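PDB 6TJA: SVS_variant_AS1 from Streptomyces sp. CWA1, which probably cyclises a polyprenyl diphosphate substrate, most likely geranylgeranyl diphosphate, to the spirocyclic terpene spiroviolene, as a reconstructed ancestor of a bacterial class I terpene cyclase. Local coordinates for residues R90-P95 and A161-N166; D177-R182 and P345-I350; S248-H253 and V262-K267; R269-L274 and W352-A357. All blocks are in the same frame, centred on the assembly; numbering follows the deposited sequence.

Contact 1. Residues R90-P95 and A161-N166; sequences RCDNGP and AWQIGN
I164 presses its branched side chain against the backbone of C91, just ahead of D92. Its CG1 stands anti to the carbonyl carbon (chi1 -71°), and the next bond is fully extended (chi2 175°), which drives CD1 straight out from helix 143-169. That methyl, together with CG1 behind it, comes up against a backbone oxygen instead of a side chain: I164 CD1 lies 3.8 Å from C91 O. The thiol of C91 takes another direction. Its side chain leans on F86 and on F103, and since I164 touches F103 as well, helix 100-115 closes the contact from a third side.

Beside this methyl-to-carbonyl contact runs a polar one that stops short of bonding. Q163 has both of its first torsions roughly extended (chi1 -153°) and carries its amide toward the loop. D92 has its CG swung roughly opposite the backbone N, so that its carboxylate ends up nearer to the facing helix than its CB direction alone would suggest. Even so, D92 OD1 and Q163 NE2 remain 4.4 Å apart.

The sequence places D92 last in a DDxxxD pattern that starts with D87 and D88, the aspartate-rich motif that binds magnesium in class I terpene cyclases and probably does so here. Between these segments the chemistry amounts to a methyl set against one carbonyl oxygen, plus an amide and a carboxylate too far apart to bond, which gives close packing but little directional hold on D92.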
loop_
_atom_site.group_PDB
_atom_site.type_symbol
_atom_site.label_atom_id
_atom_site.label_comp_id
_atom_site.label_asym_id
_atom_site.label_seq_id
_atom_site.Cartn_x
_atom_site.Cartn_y
_atom_site.Cartn_z
ATOM N N ARG A 90 -16.239 1.847 -11.739
ATOM C CA ARG A 90 -15.852 2.854 -10.769
ATOM C C ARG A 90 -14.563 3.558 -10.997
ATOM O O ARG A 90 -14.305 4.539 -10.391
ATOM C CB ARG A 90 -15.705 2.219 -9.394
ATOM C CG ARG A 90 -16.909 1.502 -8.888
ATOM C CD ARG A 90 -17.702 2.352 -7.932
ATOM N NE ARG A 90 -19.068 1.907 -7.891
ATOM C CZ ARG A 90 -19.650 1.370 -6.839
ATOM N NH1 ARG A 90 -18.997 1.208 -5.701
ATOM N NH2 ARG A 90 -20.894 0.982 -6.940
ATOM N N CYS A 91 -13.754 3.041 -11.873
ATOM C CA CYS A 91 -12.385 3.555 -12.101
ATOM C C CYS A 91 -12.349 4.223 -13.468
ATOM O O CYS A 91 -11.928 5.368 -13.535
ATOM C CB CYS A 91 -11.341 2.445 -11.963
ATOM S SG CYS A 91 -11.303 1.677 -10.311
ATOM N N ASP A 92 -12.815 3.536 -14.510
ATOM C CA ASP A 92 -12.562 3.908 -15.932
ATOM C C ASP A 92 -13.734 4.719 -16.531
ATOM O O ASP A 92 -13.452 5.495 -17.441
ATOM C CB ASP A 92 -12.209 2.660 -16.756
ATOM C CG ASP A 92 -11.439 2.963 -18.029
ATOM O OD1 ASP A 92 -10.431 3.711 -17.940
ATOM O OD2 ASP A 92 -11.863 2.466 -19.102
ATOM N N ASN A 93 -14.965 4.515 -16.096
ATOM C CA ASN A 93 -16.081 5.109 -16.790
ATOM C C ASN A 93 -17.130 5.981 -16.167
ATOM O O ASN A 93 -17.605 6.907 -16.839
ATOM C CB ASN A 93 -16.864 3.999 -17.482
ATOM C CG ASN A 93 -16.169 3.473 -18.691
ATOM O OD1 ASN A 93 -15.601 4.212 -19.440
ATOM N ND2 ASN A 93 -16.186 2.181 -18.860
ATOM N N GLY A 94 -17.486 5.764 -14.912
ATOM C CA GLY A 94 -18.568 6.519 -14.298
ATOM C C GLY A 94 -18.248 7.909 -13.805
ATOM O O GLY A 94 -17.295 8.496 -14.198
ATOM N N PRO A 95 -19.069 8.452 -12.918
ATOM C CA PRO A 95 -18.803 9.802 -12.430
ATOM C C PRO A 95 -17.441 9.938 -11.747
ATOM O O PRO A 95 -16.846 10.966 -11.899
ATOM C CB PRO A 95 -19.935 10.055 -11.451
ATOM C CG PRO A 95 -20.422 8.727 -11.075
ATOM C CD PRO A 95 -20.232 7.858 -12.258
ATOM N N ALA A 161 -5.910 6.161 -8.597
ATOM C CA ALA A 161 -6.097 7.508 -8.020
ATOM C C ALA A 161 -5.233 8.510 -8.784
ATOM O O ALA A 161 -5.756 9.562 -9.130
ATOM C CB ALA A 161 -5.762 7.501 -6.534
ATOM N N TRP A 162 -3.970 8.171 -9.048
ATOM C CA TRP A 162 -3.020 8.951 -9.891
ATOM C C TRP A 162 -3.606 9.142 -11.296
ATOM O O TRP A 162 -3.687 10.290 -11.783
ATOM C CB TRP A 162 -1.695 8.198 -9.939
ATOM C CG TRP A 162 -0.518 8.878 -10.569
ATOM C CD1 TRP A 162 -0.467 10.008 -11.329
ATOM C CD2 TRP A 162 0.826 8.369 -10.517
ATOM N NE1 TRP A 162 0.823 10.274 -11.702
ATOM C CE2 TRP A 162 1.638 9.289 -11.209
ATOM C CE3 TRP A 162 1.416 7.266 -9.888
ATOM C CZ2 TRP A 162 3.015 9.108 -11.321
ATOM C CZ3 TRP A 162 2.776 7.089 -10.003
ATOM C CH2 TRP A 162 3.564 8.009 -10.698
ATOM N N GLN A 163 -4.000 8.043 -11.926
ATOM C CA GLN A 163 -4.598 8.074 -13.280
ATOM C C GLN A 163 -5.800 9.031 -13.327
ATOM O O GLN A 163 -5.803 9.919 -14.196
ATOM C CB GLN A 163 -4.981 6.669 -13.712
ATOM C CG GLN A 163 -4.973 6.518 -15.218
ATOM C CD GLN A 163 -5.957 5.464 -15.654
ATOM O OE1 GLN A 163 -5.719 4.258 -15.497
ATOM N NE2 GLN A 163 -7.074 5.939 -16.190
ATOM N N ILE A 164 -6.792 8.838 -12.462
ATOM C CA ILE A 164 -8.033 9.666 -12.367
ATOM C C ILE A 164 -7.673 11.150 -12.130
ATOM O O ILE A 164 -8.363 12.036 -12.693
ATOM C CB ILE A 164 -8.938 9.097 -11.253
ATOM C CG1 ILE A 164 -9.559 7.766 -11.673
ATOM C CG2 ILE A 164 -9.995 10.095 -10.840
ATOM C CD1 ILE A 164 -10.363 7.103 -10.564
ATOM N N GLY A 165 -6.661 11.415 -11.291
ATOM C CA GLY A 165 -6.103 12.754 -11.053
ATOM C C GLY A 165 -5.630 13.365 -12.362
ATOM O O GLY A 165 -5.994 14.547 -12.629
ATOM N N ASN A 166 -4.867 12.597 -13.153
ATOM C CA ASN A 166 -4.346 13.045 -14.478
ATOM C C ASN A 166 -5.522 13.390 -15.404
ATOM O O ASN A 166 -5.485 14.476 -16.039
ATOM C CB ASN A 166 -3.441 11.996 -15.124
ATOM C CG ASN A 166 -2.080 11.881 -14.472
ATOM O OD1 ASN A 166 -1.747 12.674 -13.598
ATOM N ND2 ASN A 166 -1.298 10.888 -14.883
#

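Contact 2. Residues D177-R182 and P345-I350; sequences DYLAMR and PGAPSI
L179 reaches from helix 175-185 to A347 and I350 in the segment 345-350, and so packs the C-terminal tail against the all-helical class I terpene synthase fold. The side chain can be followed outward atom by atom. CB leaves the helix pointing at the tail but is still too distant to touch it. CG, anti to the carbonyl carbon (chi1 -65°), continues outward, and there the chain forks. CD2 turns aside from the tail, whereas CD1, extended from CA by a chi2 of 178°, makes the whole contact. L179 CD1 rests on A347 CB at 3.8 Å and on the end of I350 at a slightly greater distance.

The tail prepares this landing site itself. A turn closed by I350 N and A347 O, 3.1 Å apart, brings the two apolar residues to the same side. I350 holds CG1 between its backbone N and carbonyl carbon (chi1 64°), a cramped rotamer that sends CD1 across to the leucine. M222 of helix 211-231 packs against both L179 and I350, and D176 takes the backbone N-H of S349. From the other subunit of the dimer, R112 bonds to the backbone oxygen of S349.

The same helix also carries R182, whose spacing from N228 matches that of the diphosphate-sensing arginine of bacterial terpene cyclases, and which forms a salt bridge with D229. In detail, three methyl carbons form a nearly even triangle, with L179 CD1 and I350 CD1 4.2 Å apart along one side.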
loop_
_atom_site.group_PDB
_atom_site.type_symbol
_atom_site.label_atom_id
_atom_site.label_comp_id
_atom_site.label_asym_id
_atom_site.label_seq_id
_atom_site.Cartn_x
_atom_site.Cartn_y
_atom_site.Cartn_z
ATOM N N ASP A 177 6.611 8.970 -15.571
ATOM C CA ASP A 177 5.366 8.982 -14.750
ATOM C C ASP A 177 4.358 7.930 -15.271
ATOM O O ASP A 177 3.724 7.262 -14.425
ATOM C CB ASP A 177 4.710 10.367 -14.722
ATOM C CG ASP A 177 5.388 11.406 -13.832
ATOM O OD1 ASP A 177 6.329 11.048 -13.127
ATOM O OD2 ASP A 177 4.934 12.570 -13.829
ATOM N N TYR A 178 4.169 7.809 -16.591
ATOM C CA TYR A 178 3.211 6.858 -17.185
ATOM C C TYR A 178 3.566 5.417 -16.779
ATOM O O TYR A 178 2.621 4.665 -16.418
ATOM C CB TYR A 178 3.097 6.947 -18.702
ATOM C CG TYR A 178 2.111 5.938 -19.187
ATOM C CD1 TYR A 178 2.535 4.766 -19.791
ATOM C CD2 TYR A 178 0.766 6.074 -18.902
ATOM C CE1 TYR A 178 1.636 3.779 -20.158
ATOM C CE2 TYR A 178 -0.154 5.098 -19.267
ATOM C CZ TYR A 178 0.291 3.932 -19.866
ATOM O OH TYR A 178 -0.576 2.945 -20.226
ATOM N N LEU A 179 4.831 5.026 -16.898
ATOM C CA LEU A 179 5.281 3.642 -16.587
ATOM C C LEU A 179 5.158 3.423 -15.079
ATOM O O LEU A 179 4.625 2.370 -14.674
ATOM C CB LEU A 179 6.712 3.439 -17.075
ATOM C CG LEU A 179 6.889 3.508 -18.587
ATOM C CD1 LEU A 179 8.346 3.333 -18.951
ATOM C CD2 LEU A 179 6.032 2.466 -19.299
ATOM N N ALA A 180 5.560 4.408 -14.272
ATOM C CA ALA A 180 5.385 4.328 -12.800
ATOM C C ALA A 180 3.898 4.136 -12.469
ATOM O O ALA A 180 3.564 3.259 -11.659
ATOM C CB ALA A 180 5.962 5.551 -12.125
ATOM N N MET A 181 3.022 4.921 -13.095
ATOM C CA MET A 181 1.580 4.964 -12.778
ATOM C C MET A 181 0.931 3.638 -13.203
ATOM O O MET A 181 0.198 3.016 -12.413
ATOM C CB MET A 181 0.922 6.119 -13.537
ATOM C CG MET A 181 -0.532 6.231 -13.311
ATOM S SD MET A 181 -1.354 7.394 -14.394
ATOM C CE MET A 181 -1.363 6.494 -15.934
ATOM N N ARG A 182 1.206 3.233 -14.424
ATOM C CA ARG A 182 0.572 2.098 -15.108
ATOM C C ARG A 182 1.052 0.782 -14.484
ATOM O O ARG A 182 0.298 -0.198 -14.494
ATOM C CB ARG A 182 0.893 2.263 -16.591
ATOM C CG ARG A 182 0.190 1.277 -17.498
ATOM C CD ARG A 182 -1.304 1.516 -17.529
ATOM N NE ARG A 182 -1.865 0.565 -18.476
ATOM C CZ ARG A 182 -3.079 0.056 -18.394
ATOM N NH1 ARG A 182 -3.876 0.382 -17.393
ATOM N NH2 ARG A 182 -3.466 -0.809 -19.307
ATOM N N PRO A 345 15.765 4.687 -22.218
ATOM C CA PRO A 345 15.831 6.139 -22.246
ATOM C C PRO A 345 14.555 6.818 -21.752
ATOM O O PRO A 345 13.466 6.435 -22.171
ATOM C CB PRO A 345 16.004 6.468 -23.730
ATOM C CG PRO A 345 16.704 5.265 -24.280
ATOM C CD PRO A 345 16.123 4.090 -23.510
ATOM N N GLY A 346 14.727 7.796 -20.870
ATOM C CA GLY A 346 13.652 8.686 -20.423
ATOM C C GLY A 346 12.799 8.083 -19.327
ATOM O O GLY A 346 11.788 8.679 -19.037
ATOM N N ALA A 347 13.190 6.955 -18.731
ATOM C CA ALA A 347 12.424 6.288 -17.651
ATOM C C ALA A 347 13.370 5.893 -16.512
ATOM O O ALA A 347 13.543 4.709 -16.206
ATOM C CB ALA A 347 11.666 5.134 -18.244
ATOM N N PRO A 348 14.016 6.889 -15.851
ATOM C CA PRO A 348 14.883 6.626 -14.697
ATOM C C PRO A 348 14.243 5.764 -13.590
ATOM O O PRO A 348 14.976 5.003 -12.998
ATOM C CB PRO A 348 15.269 8.017 -14.168
ATOM C CG PRO A 348 14.253 8.990 -14.850
ATOM C CD PRO A 348 13.943 8.332 -16.177
ATOM N N SER A 349 12.914 5.810 -13.410
ATOM C CA SER A 349 12.200 5.122 -12.303
ATOM C C SER A 349 12.339 3.611 -12.460
ATOM O O SER A 349 12.111 2.922 -11.458
ATOM C CB SER A 349 10.728 5.494 -12.174
ATOM O OG SER A 349 10.578 6.705 -11.449
ATOM N N ILE A 350 12.700 3.111 -13.639
ATOM C CA ILE A 350 12.808 1.636 -13.828
ATOM C C ILE A 350 14.250 1.203 -14.094
ATOM O O ILE A 350 14.456 -0.020 -14.226
ATOM C CB ILE A 350 11.839 1.134 -14.911
ATOM C CG1 ILE A 350 12.156 1.700 -16.299
ATOM C CG2 ILE A 350 10.415 1.411 -14.507
ATOM C CD1 ILE A 350 11.465 0.974 -17.460
#

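Contact 3. Residues S248-H253 and V262-K267; sequences SVLMHH and VEEATK
L250 turns CG anti to its carbonyl carbon (chi1 -62°), and an extended second torsion then sends CD1 toward the helix 258-283. E264, facing it, has CG opposite the backbone N (chi1 -174°), which lays the CB-CG stem across the leucine; the bend at chi2 (58°) then turns the carboxylate off. The two side chains meet at about a right angle. L250 CD1 sits 3.9 Å from E264 CG, and CD2 brushes the same carbon, so the fork of the leucine straddles the methylene. CD1 also reaches the helix surface beyond, touching A265 CB at 4.1 Å. The glutamate thus serves the interface with its aliphatic stem; its carboxylate has a long, weak ion pair with R254.

Within helix 258-283, T266 OG1 donates one turn back to V262 O over 2.9 Å. The backbone N of T266 reaches that same oxygen from the opposite face of the carbonyl plane, so two donors grip it.

Helices 246-254 and 258-283 are successive, steeply inclined to each other and joined by a brief connection. L250 and M251 both lean on A261, while Y247 and I246 touch A265; the surrounding fold is helical, without strands.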
loop_
_atom_site.group_PDB
_atom_site.type_symbol
_atom_site.label_atom_id
_atom_site.label_comp_id
_atom_site.label_asym_id
_atom_site.label_seq_id
_atom_site.Cartn_x
_atom_site.Cartn_y
_atom_site.Cartn_z
ATOM N N SER A 248 -0.596 7.318 -26.586
ATOM C CA SER A 248 -0.911 8.765 -26.426
ATOM C C SER A 248 0.283 9.458 -25.774
ATOM O O SER A 248 0.509 10.625 -26.095
ATOM C CB SER A 248 -2.164 9.032 -25.615
ATOM O OG SER A 248 -3.256 8.230 -26.026
ATOM N N VAL A 249 0.991 8.769 -24.863
ATOM C CA VAL A 249 2.138 9.366 -24.126
ATOM C C VAL A 249 3.263 9.658 -25.125
ATOM O O VAL A 249 3.782 10.780 -25.099
ATOM C CB VAL A 249 2.625 8.495 -22.948
ATOM C CG1 VAL A 249 3.973 8.983 -22.434
ATOM C CG2 VAL A 249 1.622 8.423 -21.801
ATOM N N LEU A 250 3.639 8.693 -25.961
ATOM C CA LEU A 250 4.728 8.873 -26.958
ATOM C C LEU A 250 4.308 9.893 -28.029
ATOM O O LEU A 250 5.163 10.721 -28.418
ATOM C CB LEU A 250 5.098 7.528 -27.578
ATOM C CG LEU A 250 5.642 6.499 -26.586
ATOM C CD1 LEU A 250 5.737 5.143 -27.247
ATOM C CD2 LEU A 250 7.003 6.906 -26.041
ATOM N N MET A 251 3.058 9.866 -28.488
ATOM C CA MET A 251 2.552 10.848 -29.486
ATOM C C MET A 251 2.680 12.266 -28.923
ATOM O O MET A 251 3.242 13.115 -29.639
ATOM C CB MET A 251 1.102 10.575 -29.893
ATOM C CG MET A 251 0.999 9.324 -30.731
ATOM S SD MET A 251 -0.677 8.883 -31.140
ATOM C CE MET A 251 -1.158 10.305 -32.122
ATOM N N HIS A 252 2.248 12.493 -27.681
ATOM C CA HIS A 252 2.287 13.825 -27.026
ATOM C C HIS A 252 3.735 14.233 -26.727
ATOM O O HIS A 252 4.092 15.370 -27.070
ATOM C CB HIS A 252 1.403 13.833 -25.776
ATOM C CG HIS A 252 1.283 15.179 -25.139
ATOM N ND1 HIS A 252 2.184 15.638 -24.191
ATOM C CD2 HIS A 252 0.386 16.165 -25.312
ATOM C CE1 HIS A 252 1.839 16.848 -23.807
ATOM N NE2 HIS A 252 0.755 17.195 -24.484
ATOM N N HIS A 253 4.554 13.370 -26.100
ATOM C CA HIS A 253 5.858 13.800 -25.521
ATOM C C HIS A 253 7.001 13.727 -26.556
ATOM O O HIS A 253 7.954 14.499 -26.400
ATOM C CB HIS A 253 6.153 13.077 -24.205
ATOM C CG HIS A 253 5.278 13.557 -23.097
ATOM N ND1 HIS A 253 5.493 14.765 -22.452
ATOM C CD2 HIS A 253 4.162 13.019 -22.539
ATOM C CE1 HIS A 253 4.570 14.950 -21.523
ATOM N NE2 HIS A 253 3.722 13.887 -21.561
ATOM N N VAL A 262 3.402 3.247 -32.035
ATOM C CA VAL A 262 3.131 1.773 -31.948
ATOM C C VAL A 262 4.472 1.015 -32.014
ATOM O O VAL A 262 4.662 0.048 -31.233
ATOM C CB VAL A 262 2.137 1.290 -33.030
ATOM C CG1 VAL A 262 2.131 -0.237 -33.189
ATOM C CG2 VAL A 262 0.732 1.800 -32.766
ATOM N N GLU A 263 5.363 1.431 -32.917
ATOM C CA GLU A 263 6.709 0.832 -33.118
ATOM C C GLU A 263 7.611 1.131 -31.914
ATOM O O GLU A 263 8.281 0.206 -31.452
ATOM C CB GLU A 263 7.304 1.344 -34.424
ATOM C CG GLU A 263 6.646 0.667 -35.618
ATOM C CD GLU A 263 7.148 1.107 -36.978
ATOM O OE1 GLU A 263 8.355 1.472 -37.067
ATOM O OE2 GLU A 263 6.335 1.085 -37.948
ATOM N N GLU A 264 7.674 2.384 -31.463
ATOM C CA GLU A 264 8.442 2.754 -30.255
ATOM C C GLU A 264 7.945 1.922 -29.062
ATOM O O GLU A 264 8.779 1.413 -28.282
ATOM C CB GLU A 264 8.342 4.254 -29.986
ATOM C CG GLU A 264 9.230 4.705 -28.828
ATOM C CD GLU A 264 10.720 4.402 -28.992
ATOM O OE1 GLU A 264 11.150 4.122 -30.137
ATOM O OE2 GLU A 264 11.456 4.459 -27.976
ATOM N N ALA A 265 6.639 1.775 -28.909
ATOM C CA ALA A 265 6.054 1.075 -27.744
ATOM C C ALA A 265 6.491 -0.392 -27.753
ATOM O O ALA A 265 6.813 -0.919 -26.662
ATOM C CB ALA A 265 4.553 1.208 -27.720
ATOM N N THR A 266 6.479 -1.043 -28.921
ATOM C CA THR A 266 6.803 -2.483 -29.040
ATOM C C THR A 266 8.272 -2.651 -28.654
ATOM O O THR A 266 8.612 -3.649 -27.941
ATOM C CB THR A 266 6.450 -3.012 -30.438
ATOM O OG1 THR A 266 5.047 -2.781 -30.515
ATOM C CG2 THR A 266 6.798 -4.478 -30.647
ATOM N N LYS A 267 9.082 -1.701 -29.079
ATOM C CA LYS A 267 10.482 -1.685 -28.793
ATOM C C LYS A 267 10.779 -1.636 -27.305
ATOM O O LYS A 267 11.460 -2.454 -26.797
ATOM C CB LYS A 267 11.160 -0.556 -29.519
ATOM C CG LYS A 267 11.571 -0.896 -30.919
ATOM C CD LYS A 267 12.293 0.262 -31.548
ATOM C CE LYS A 267 12.009 0.358 -33.011
ATOM N NZ LYS A 267 13.263 0.461 -33.767
#

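Contact 4. Residues R269-L274 and W352-A357; sequences RDRILL and WWWDDA
W354 and W353 present two indole rings to helix 258-283, and both are met obliquely. On W354 the aliphatic part of R271 arrives at the six-membered ring, with R271 CG 4.1 Å from W354 CZ2; I272 CG1 lies a little farther off, near CH2. At the edge of W354, in the plane of the ring, a water sits 3.1 Å from W354 NE1 and accepts its hydrogen. On W353 the CG2 methyl of I272 is the nearest partner: I272 CG2 approaches W353 CZ3 to 3.8 Å. W352 turns one face to its neighbour, with W353 CD1 3.6 Å above the middle of the ring.

R271 has CG anti to the backbone N (chi1 173°), which brings its stem to the tryptophan. A later bend at chi3 takes the guanidinium elsewhere, to a salt bridge with D338 and the backbone oxygen of S342. Its plane stands 81° from that of the indole, so the two are not stacked parallel; the stem, not the charged end, makes the contact.

The indole N-H groups of W353 and W354 have different partners. W353 NE1 bonds to E218 of helix 211-231. The water on W354 NE1 donates in turn to R271 O, 3.1 Å away, tying the tail to the helix backbone.

Chemically, the contact joins modest apolar touches to polar anchors: W353 NE1 to E218, and W354 NE1 through the water to R271 O. Such a seam should set the position of the indoles as well as bury them.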
loop_
_atom_site.group_PDB
_atom_site.type_symbol
_atom_site.label_atom_id
_atom_site.label_comp_id
_atom_site.label_asym_id
_atom_site.label_seq_id
_atom_site.Cartn_x
_atom_site.Cartn_y
_atom_site.Cartn_z
ATOM N N ARG A 269 8.796 -2.270 -24.791
ATOM C CA ARG A 269 8.103 -3.398 -24.104
ATOM C C ARG A 269 8.984 -4.638 -24.258
ATOM O O ARG A 269 9.240 -5.336 -23.258
ATOM C CB ARG A 269 6.680 -3.544 -24.672
ATOM C CG ARG A 269 5.879 -4.742 -24.175
ATOM C CD ARG A 269 6.199 -5.950 -25.013
ATOM N NE ARG A 269 5.418 -7.138 -24.688
ATOM C CZ ARG A 269 5.782 -8.369 -25.012
ATOM N NH1 ARG A 269 6.917 -8.578 -25.658
ATOM N NH2 ARG A 269 5.016 -9.391 -24.681
ATOM N N ASP A 270 9.490 -4.851 -25.470
ATOM C CA ASP A 270 10.384 -5.980 -25.799
ATOM C C ASP A 270 11.701 -5.844 -25.015
ATOM O O ASP A 270 12.198 -6.849 -24.503
ATOM C CB ASP A 270 10.598 -6.049 -27.306
ATOM C CG ASP A 270 9.427 -6.606 -28.101
ATOM O OD1 ASP A 270 8.402 -6.990 -27.499
ATOM O OD2 ASP A 270 9.551 -6.619 -29.326
ATOM N N ARG A 271 12.230 -4.635 -24.880
ATOM C CA ARG A 271 13.463 -4.414 -24.096
ATOM C C ARG A 271 13.204 -4.887 -22.653
ATOM O O ARG A 271 14.067 -5.575 -22.092
ATOM C CB ARG A 271 13.893 -2.951 -24.230
ATOM C CG ARG A 271 15.058 -2.613 -23.317
ATOM C CD ARG A 271 15.483 -1.163 -23.291
ATOM N NE ARG A 271 15.708 -0.568 -24.601
ATOM C CZ ARG A 271 16.622 0.368 -24.852
ATOM N NH1 ARG A 271 17.475 0.729 -23.926
ATOM N NH2 ARG A 271 16.719 0.899 -26.050
ATOM N N ILE A 272 12.045 -4.562 -22.070
ATOM C CA ILE A 272 11.718 -4.916 -20.660
ATOM C C ILE A 272 11.562 -6.442 -20.559
ATOM O O ILE A 272 12.081 -7.018 -19.592
ATOM C CB ILE A 272 10.476 -4.167 -20.153
ATOM C CG1 ILE A 272 10.693 -2.658 -20.137
ATOM C CG2 ILE A 272 10.078 -4.662 -18.777
ATOM C CD1 ILE A 272 9.415 -1.859 -19.939
ATOM N N LEU A 273 10.923 -7.096 -21.530
ATOM C CA LEU A 273 10.779 -8.576 -21.481
ATOM C C LEU A 273 12.157 -9.246 -21.581
ATOM O O LEU A 273 12.387 -10.178 -20.840
ATOM C CB LEU A 273 9.846 -9.067 -22.584
ATOM C CG LEU A 273 9.572 -10.565 -22.537
ATOM C CD1 LEU A 273 9.127 -10.997 -21.144
ATOM C CD2 LEU A 273 8.525 -10.912 -23.562
ATOM N N LEU A 274 13.061 -8.747 -22.415
ATOM C CA LEU A 274 14.456 -9.271 -22.510
ATOM C C LEU A 274 15.195 -9.135 -21.170
ATOM O O LEU A 274 15.897 -10.080 -20.773
ATOM C CB LEU A 274 15.209 -8.518 -23.608
ATOM C CG LEU A 274 15.614 -9.362 -24.816
ATOM C CD1 LEU A 274 14.467 -10.222 -25.335
ATOM C CD2 LEU A 274 16.126 -8.458 -25.918
ATOM N N TRP A 352 16.770 0.878 -12.272
ATOM C CA TRP A 352 17.309 -0.058 -11.253
ATOM C C TRP A 352 16.992 -1.516 -11.623
ATOM O O TRP A 352 17.664 -2.417 -11.082
ATOM C CB TRP A 352 16.815 0.302 -9.848
ATOM C CG TRP A 352 15.352 0.093 -9.620
ATOM C CD1 TRP A 352 14.332 0.963 -9.891
ATOM C CD2 TRP A 352 14.748 -1.078 -9.055
ATOM N NE1 TRP A 352 13.141 0.413 -9.525
ATOM C CE2 TRP A 352 13.369 -0.840 -9.013
ATOM C CE3 TRP A 352 15.243 -2.296 -8.597
ATOM C CZ2 TRP A 352 12.477 -1.795 -8.538
ATOM C CZ3 TRP A 352 14.364 -3.224 -8.088
ATOM C CH2 TRP A 352 13.003 -2.980 -8.077
ATOM N N TRP A 353 16.061 -1.794 -12.542
ATOM C CA TRP A 353 15.868 -3.207 -12.982
ATOM C C TRP A 353 17.134 -3.786 -13.629
ATOM O O TRP A 353 17.231 -5.008 -13.695
ATOM C CB TRP A 353 14.704 -3.363 -13.939
ATOM C CG TRP A 353 13.376 -2.995 -13.383
ATOM C CD1 TRP A 353 12.999 -2.879 -12.082
ATOM C CD2 TRP A 353 12.226 -2.660 -14.173
ATOM N NE1 TRP A 353 11.685 -2.483 -12.008
ATOM C CE2 TRP A 353 11.182 -2.357 -13.272
ATOM C CE3 TRP A 353 11.980 -2.615 -15.552
ATOM C CZ2 TRP A 353 9.901 -2.011 -13.711
ATOM C CZ3 TRP A 353 10.730 -2.235 -15.982
ATOM C CH2 TRP A 353 9.706 -1.949 -15.069
ATOM N N TRP A 354 18.030 -2.940 -14.137
ATOM C CA TRP A 354 19.261 -3.325 -14.881
ATOM C C TRP A 354 20.515 -3.224 -14.006
ATOM O O TRP A 354 21.587 -3.424 -14.578
ATOM C CB TRP A 354 19.430 -2.425 -16.115
ATOM C CG TRP A 354 18.544 -2.773 -17.262
ATOM C CD1 TRP A 354 18.828 -3.637 -18.289
ATOM C CD2 TRP A 354 17.210 -2.283 -17.500
ATOM N NE1 TRP A 354 17.767 -3.716 -19.158
ATOM C CE2 TRP A 354 16.764 -2.888 -18.707
ATOM C CE3 TRP A 354 16.354 -1.405 -16.818
ATOM C CZ2 TRP A 354 15.510 -2.606 -19.241
ATOM C CZ3 TRP A 354 15.110 -1.142 -17.340
ATOM C CH2 TRP A 354 14.696 -1.732 -18.539
ATOM N N ASP A 355 20.388 -2.843 -12.724
ATOM C CA ASP A 355 21.517 -2.602 -11.787
ATOM C C ASP A 355 21.762 -3.878 -10.972
ATOM O O ASP A 355 21.148 -4.020 -9.924
ATOM C CB ASP A 355 21.192 -1.383 -10.922
ATOM C CG ASP A 355 22.283 -0.975 -9.954
ATOM O OD1 ASP A 355 23.202 -1.784 -9.759
ATOM O OD2 ASP A 355 22.203 0.170 -9.417
ATOM N N ASP A 356 22.626 -4.778 -11.428
ATOM C CA ASP A 356 22.822 -6.119 -10.800
ATOM C C ASP A 356 23.458 -6.012 -9.408
ATOM O O ASP A 356 23.178 -6.887 -8.548
ATOM C CB ASP A 356 23.596 -7.051 -11.731
ATOM C CG ASP A 356 22.706 -7.586 -12.851
ATOM O OD1 ASP A 356 21.552 -8.047 -12.533
ATOM O OD2 ASP A 356 23.142 -7.502 -14.031
ATOM N N ALA A 357 24.216 -4.957 -9.144
ATOM C CA ALA A 357 24.866 -4.775 -7.828
ATOM C C ALA A 357 23.790 -4.493 -6.770
ATOM O O ALA A 357 23.967 -4.873 -5.597
ATOM C CB ALA A 357 25.898 -3.674 -7.905
HETATM O O HOH W 1 17.104 -5.155 -21.792
#

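Contact 2 stands at the middle of the set. It meets contact 1 where helices 143-169 and 175-185 follow each other, with Q163 CA 3.5 Å from M181 SD, and contact 3 where Y178 CG lies 3.6 Å from V249 CG2. Contact 4 continues the tail of contact 2 along helix 258-283; I350 CD1 and I272 CD1 are 4.3 Å apart. Contacts 3 and 4 share that helix, whereas the centres of contacts 1 and 4 are about 30 Å apart. Contacts 1 and 2 include D92 and R182, probable metal and diphosphate elements of the active site; contacts 1, 2 and 4 also touch the second subunit.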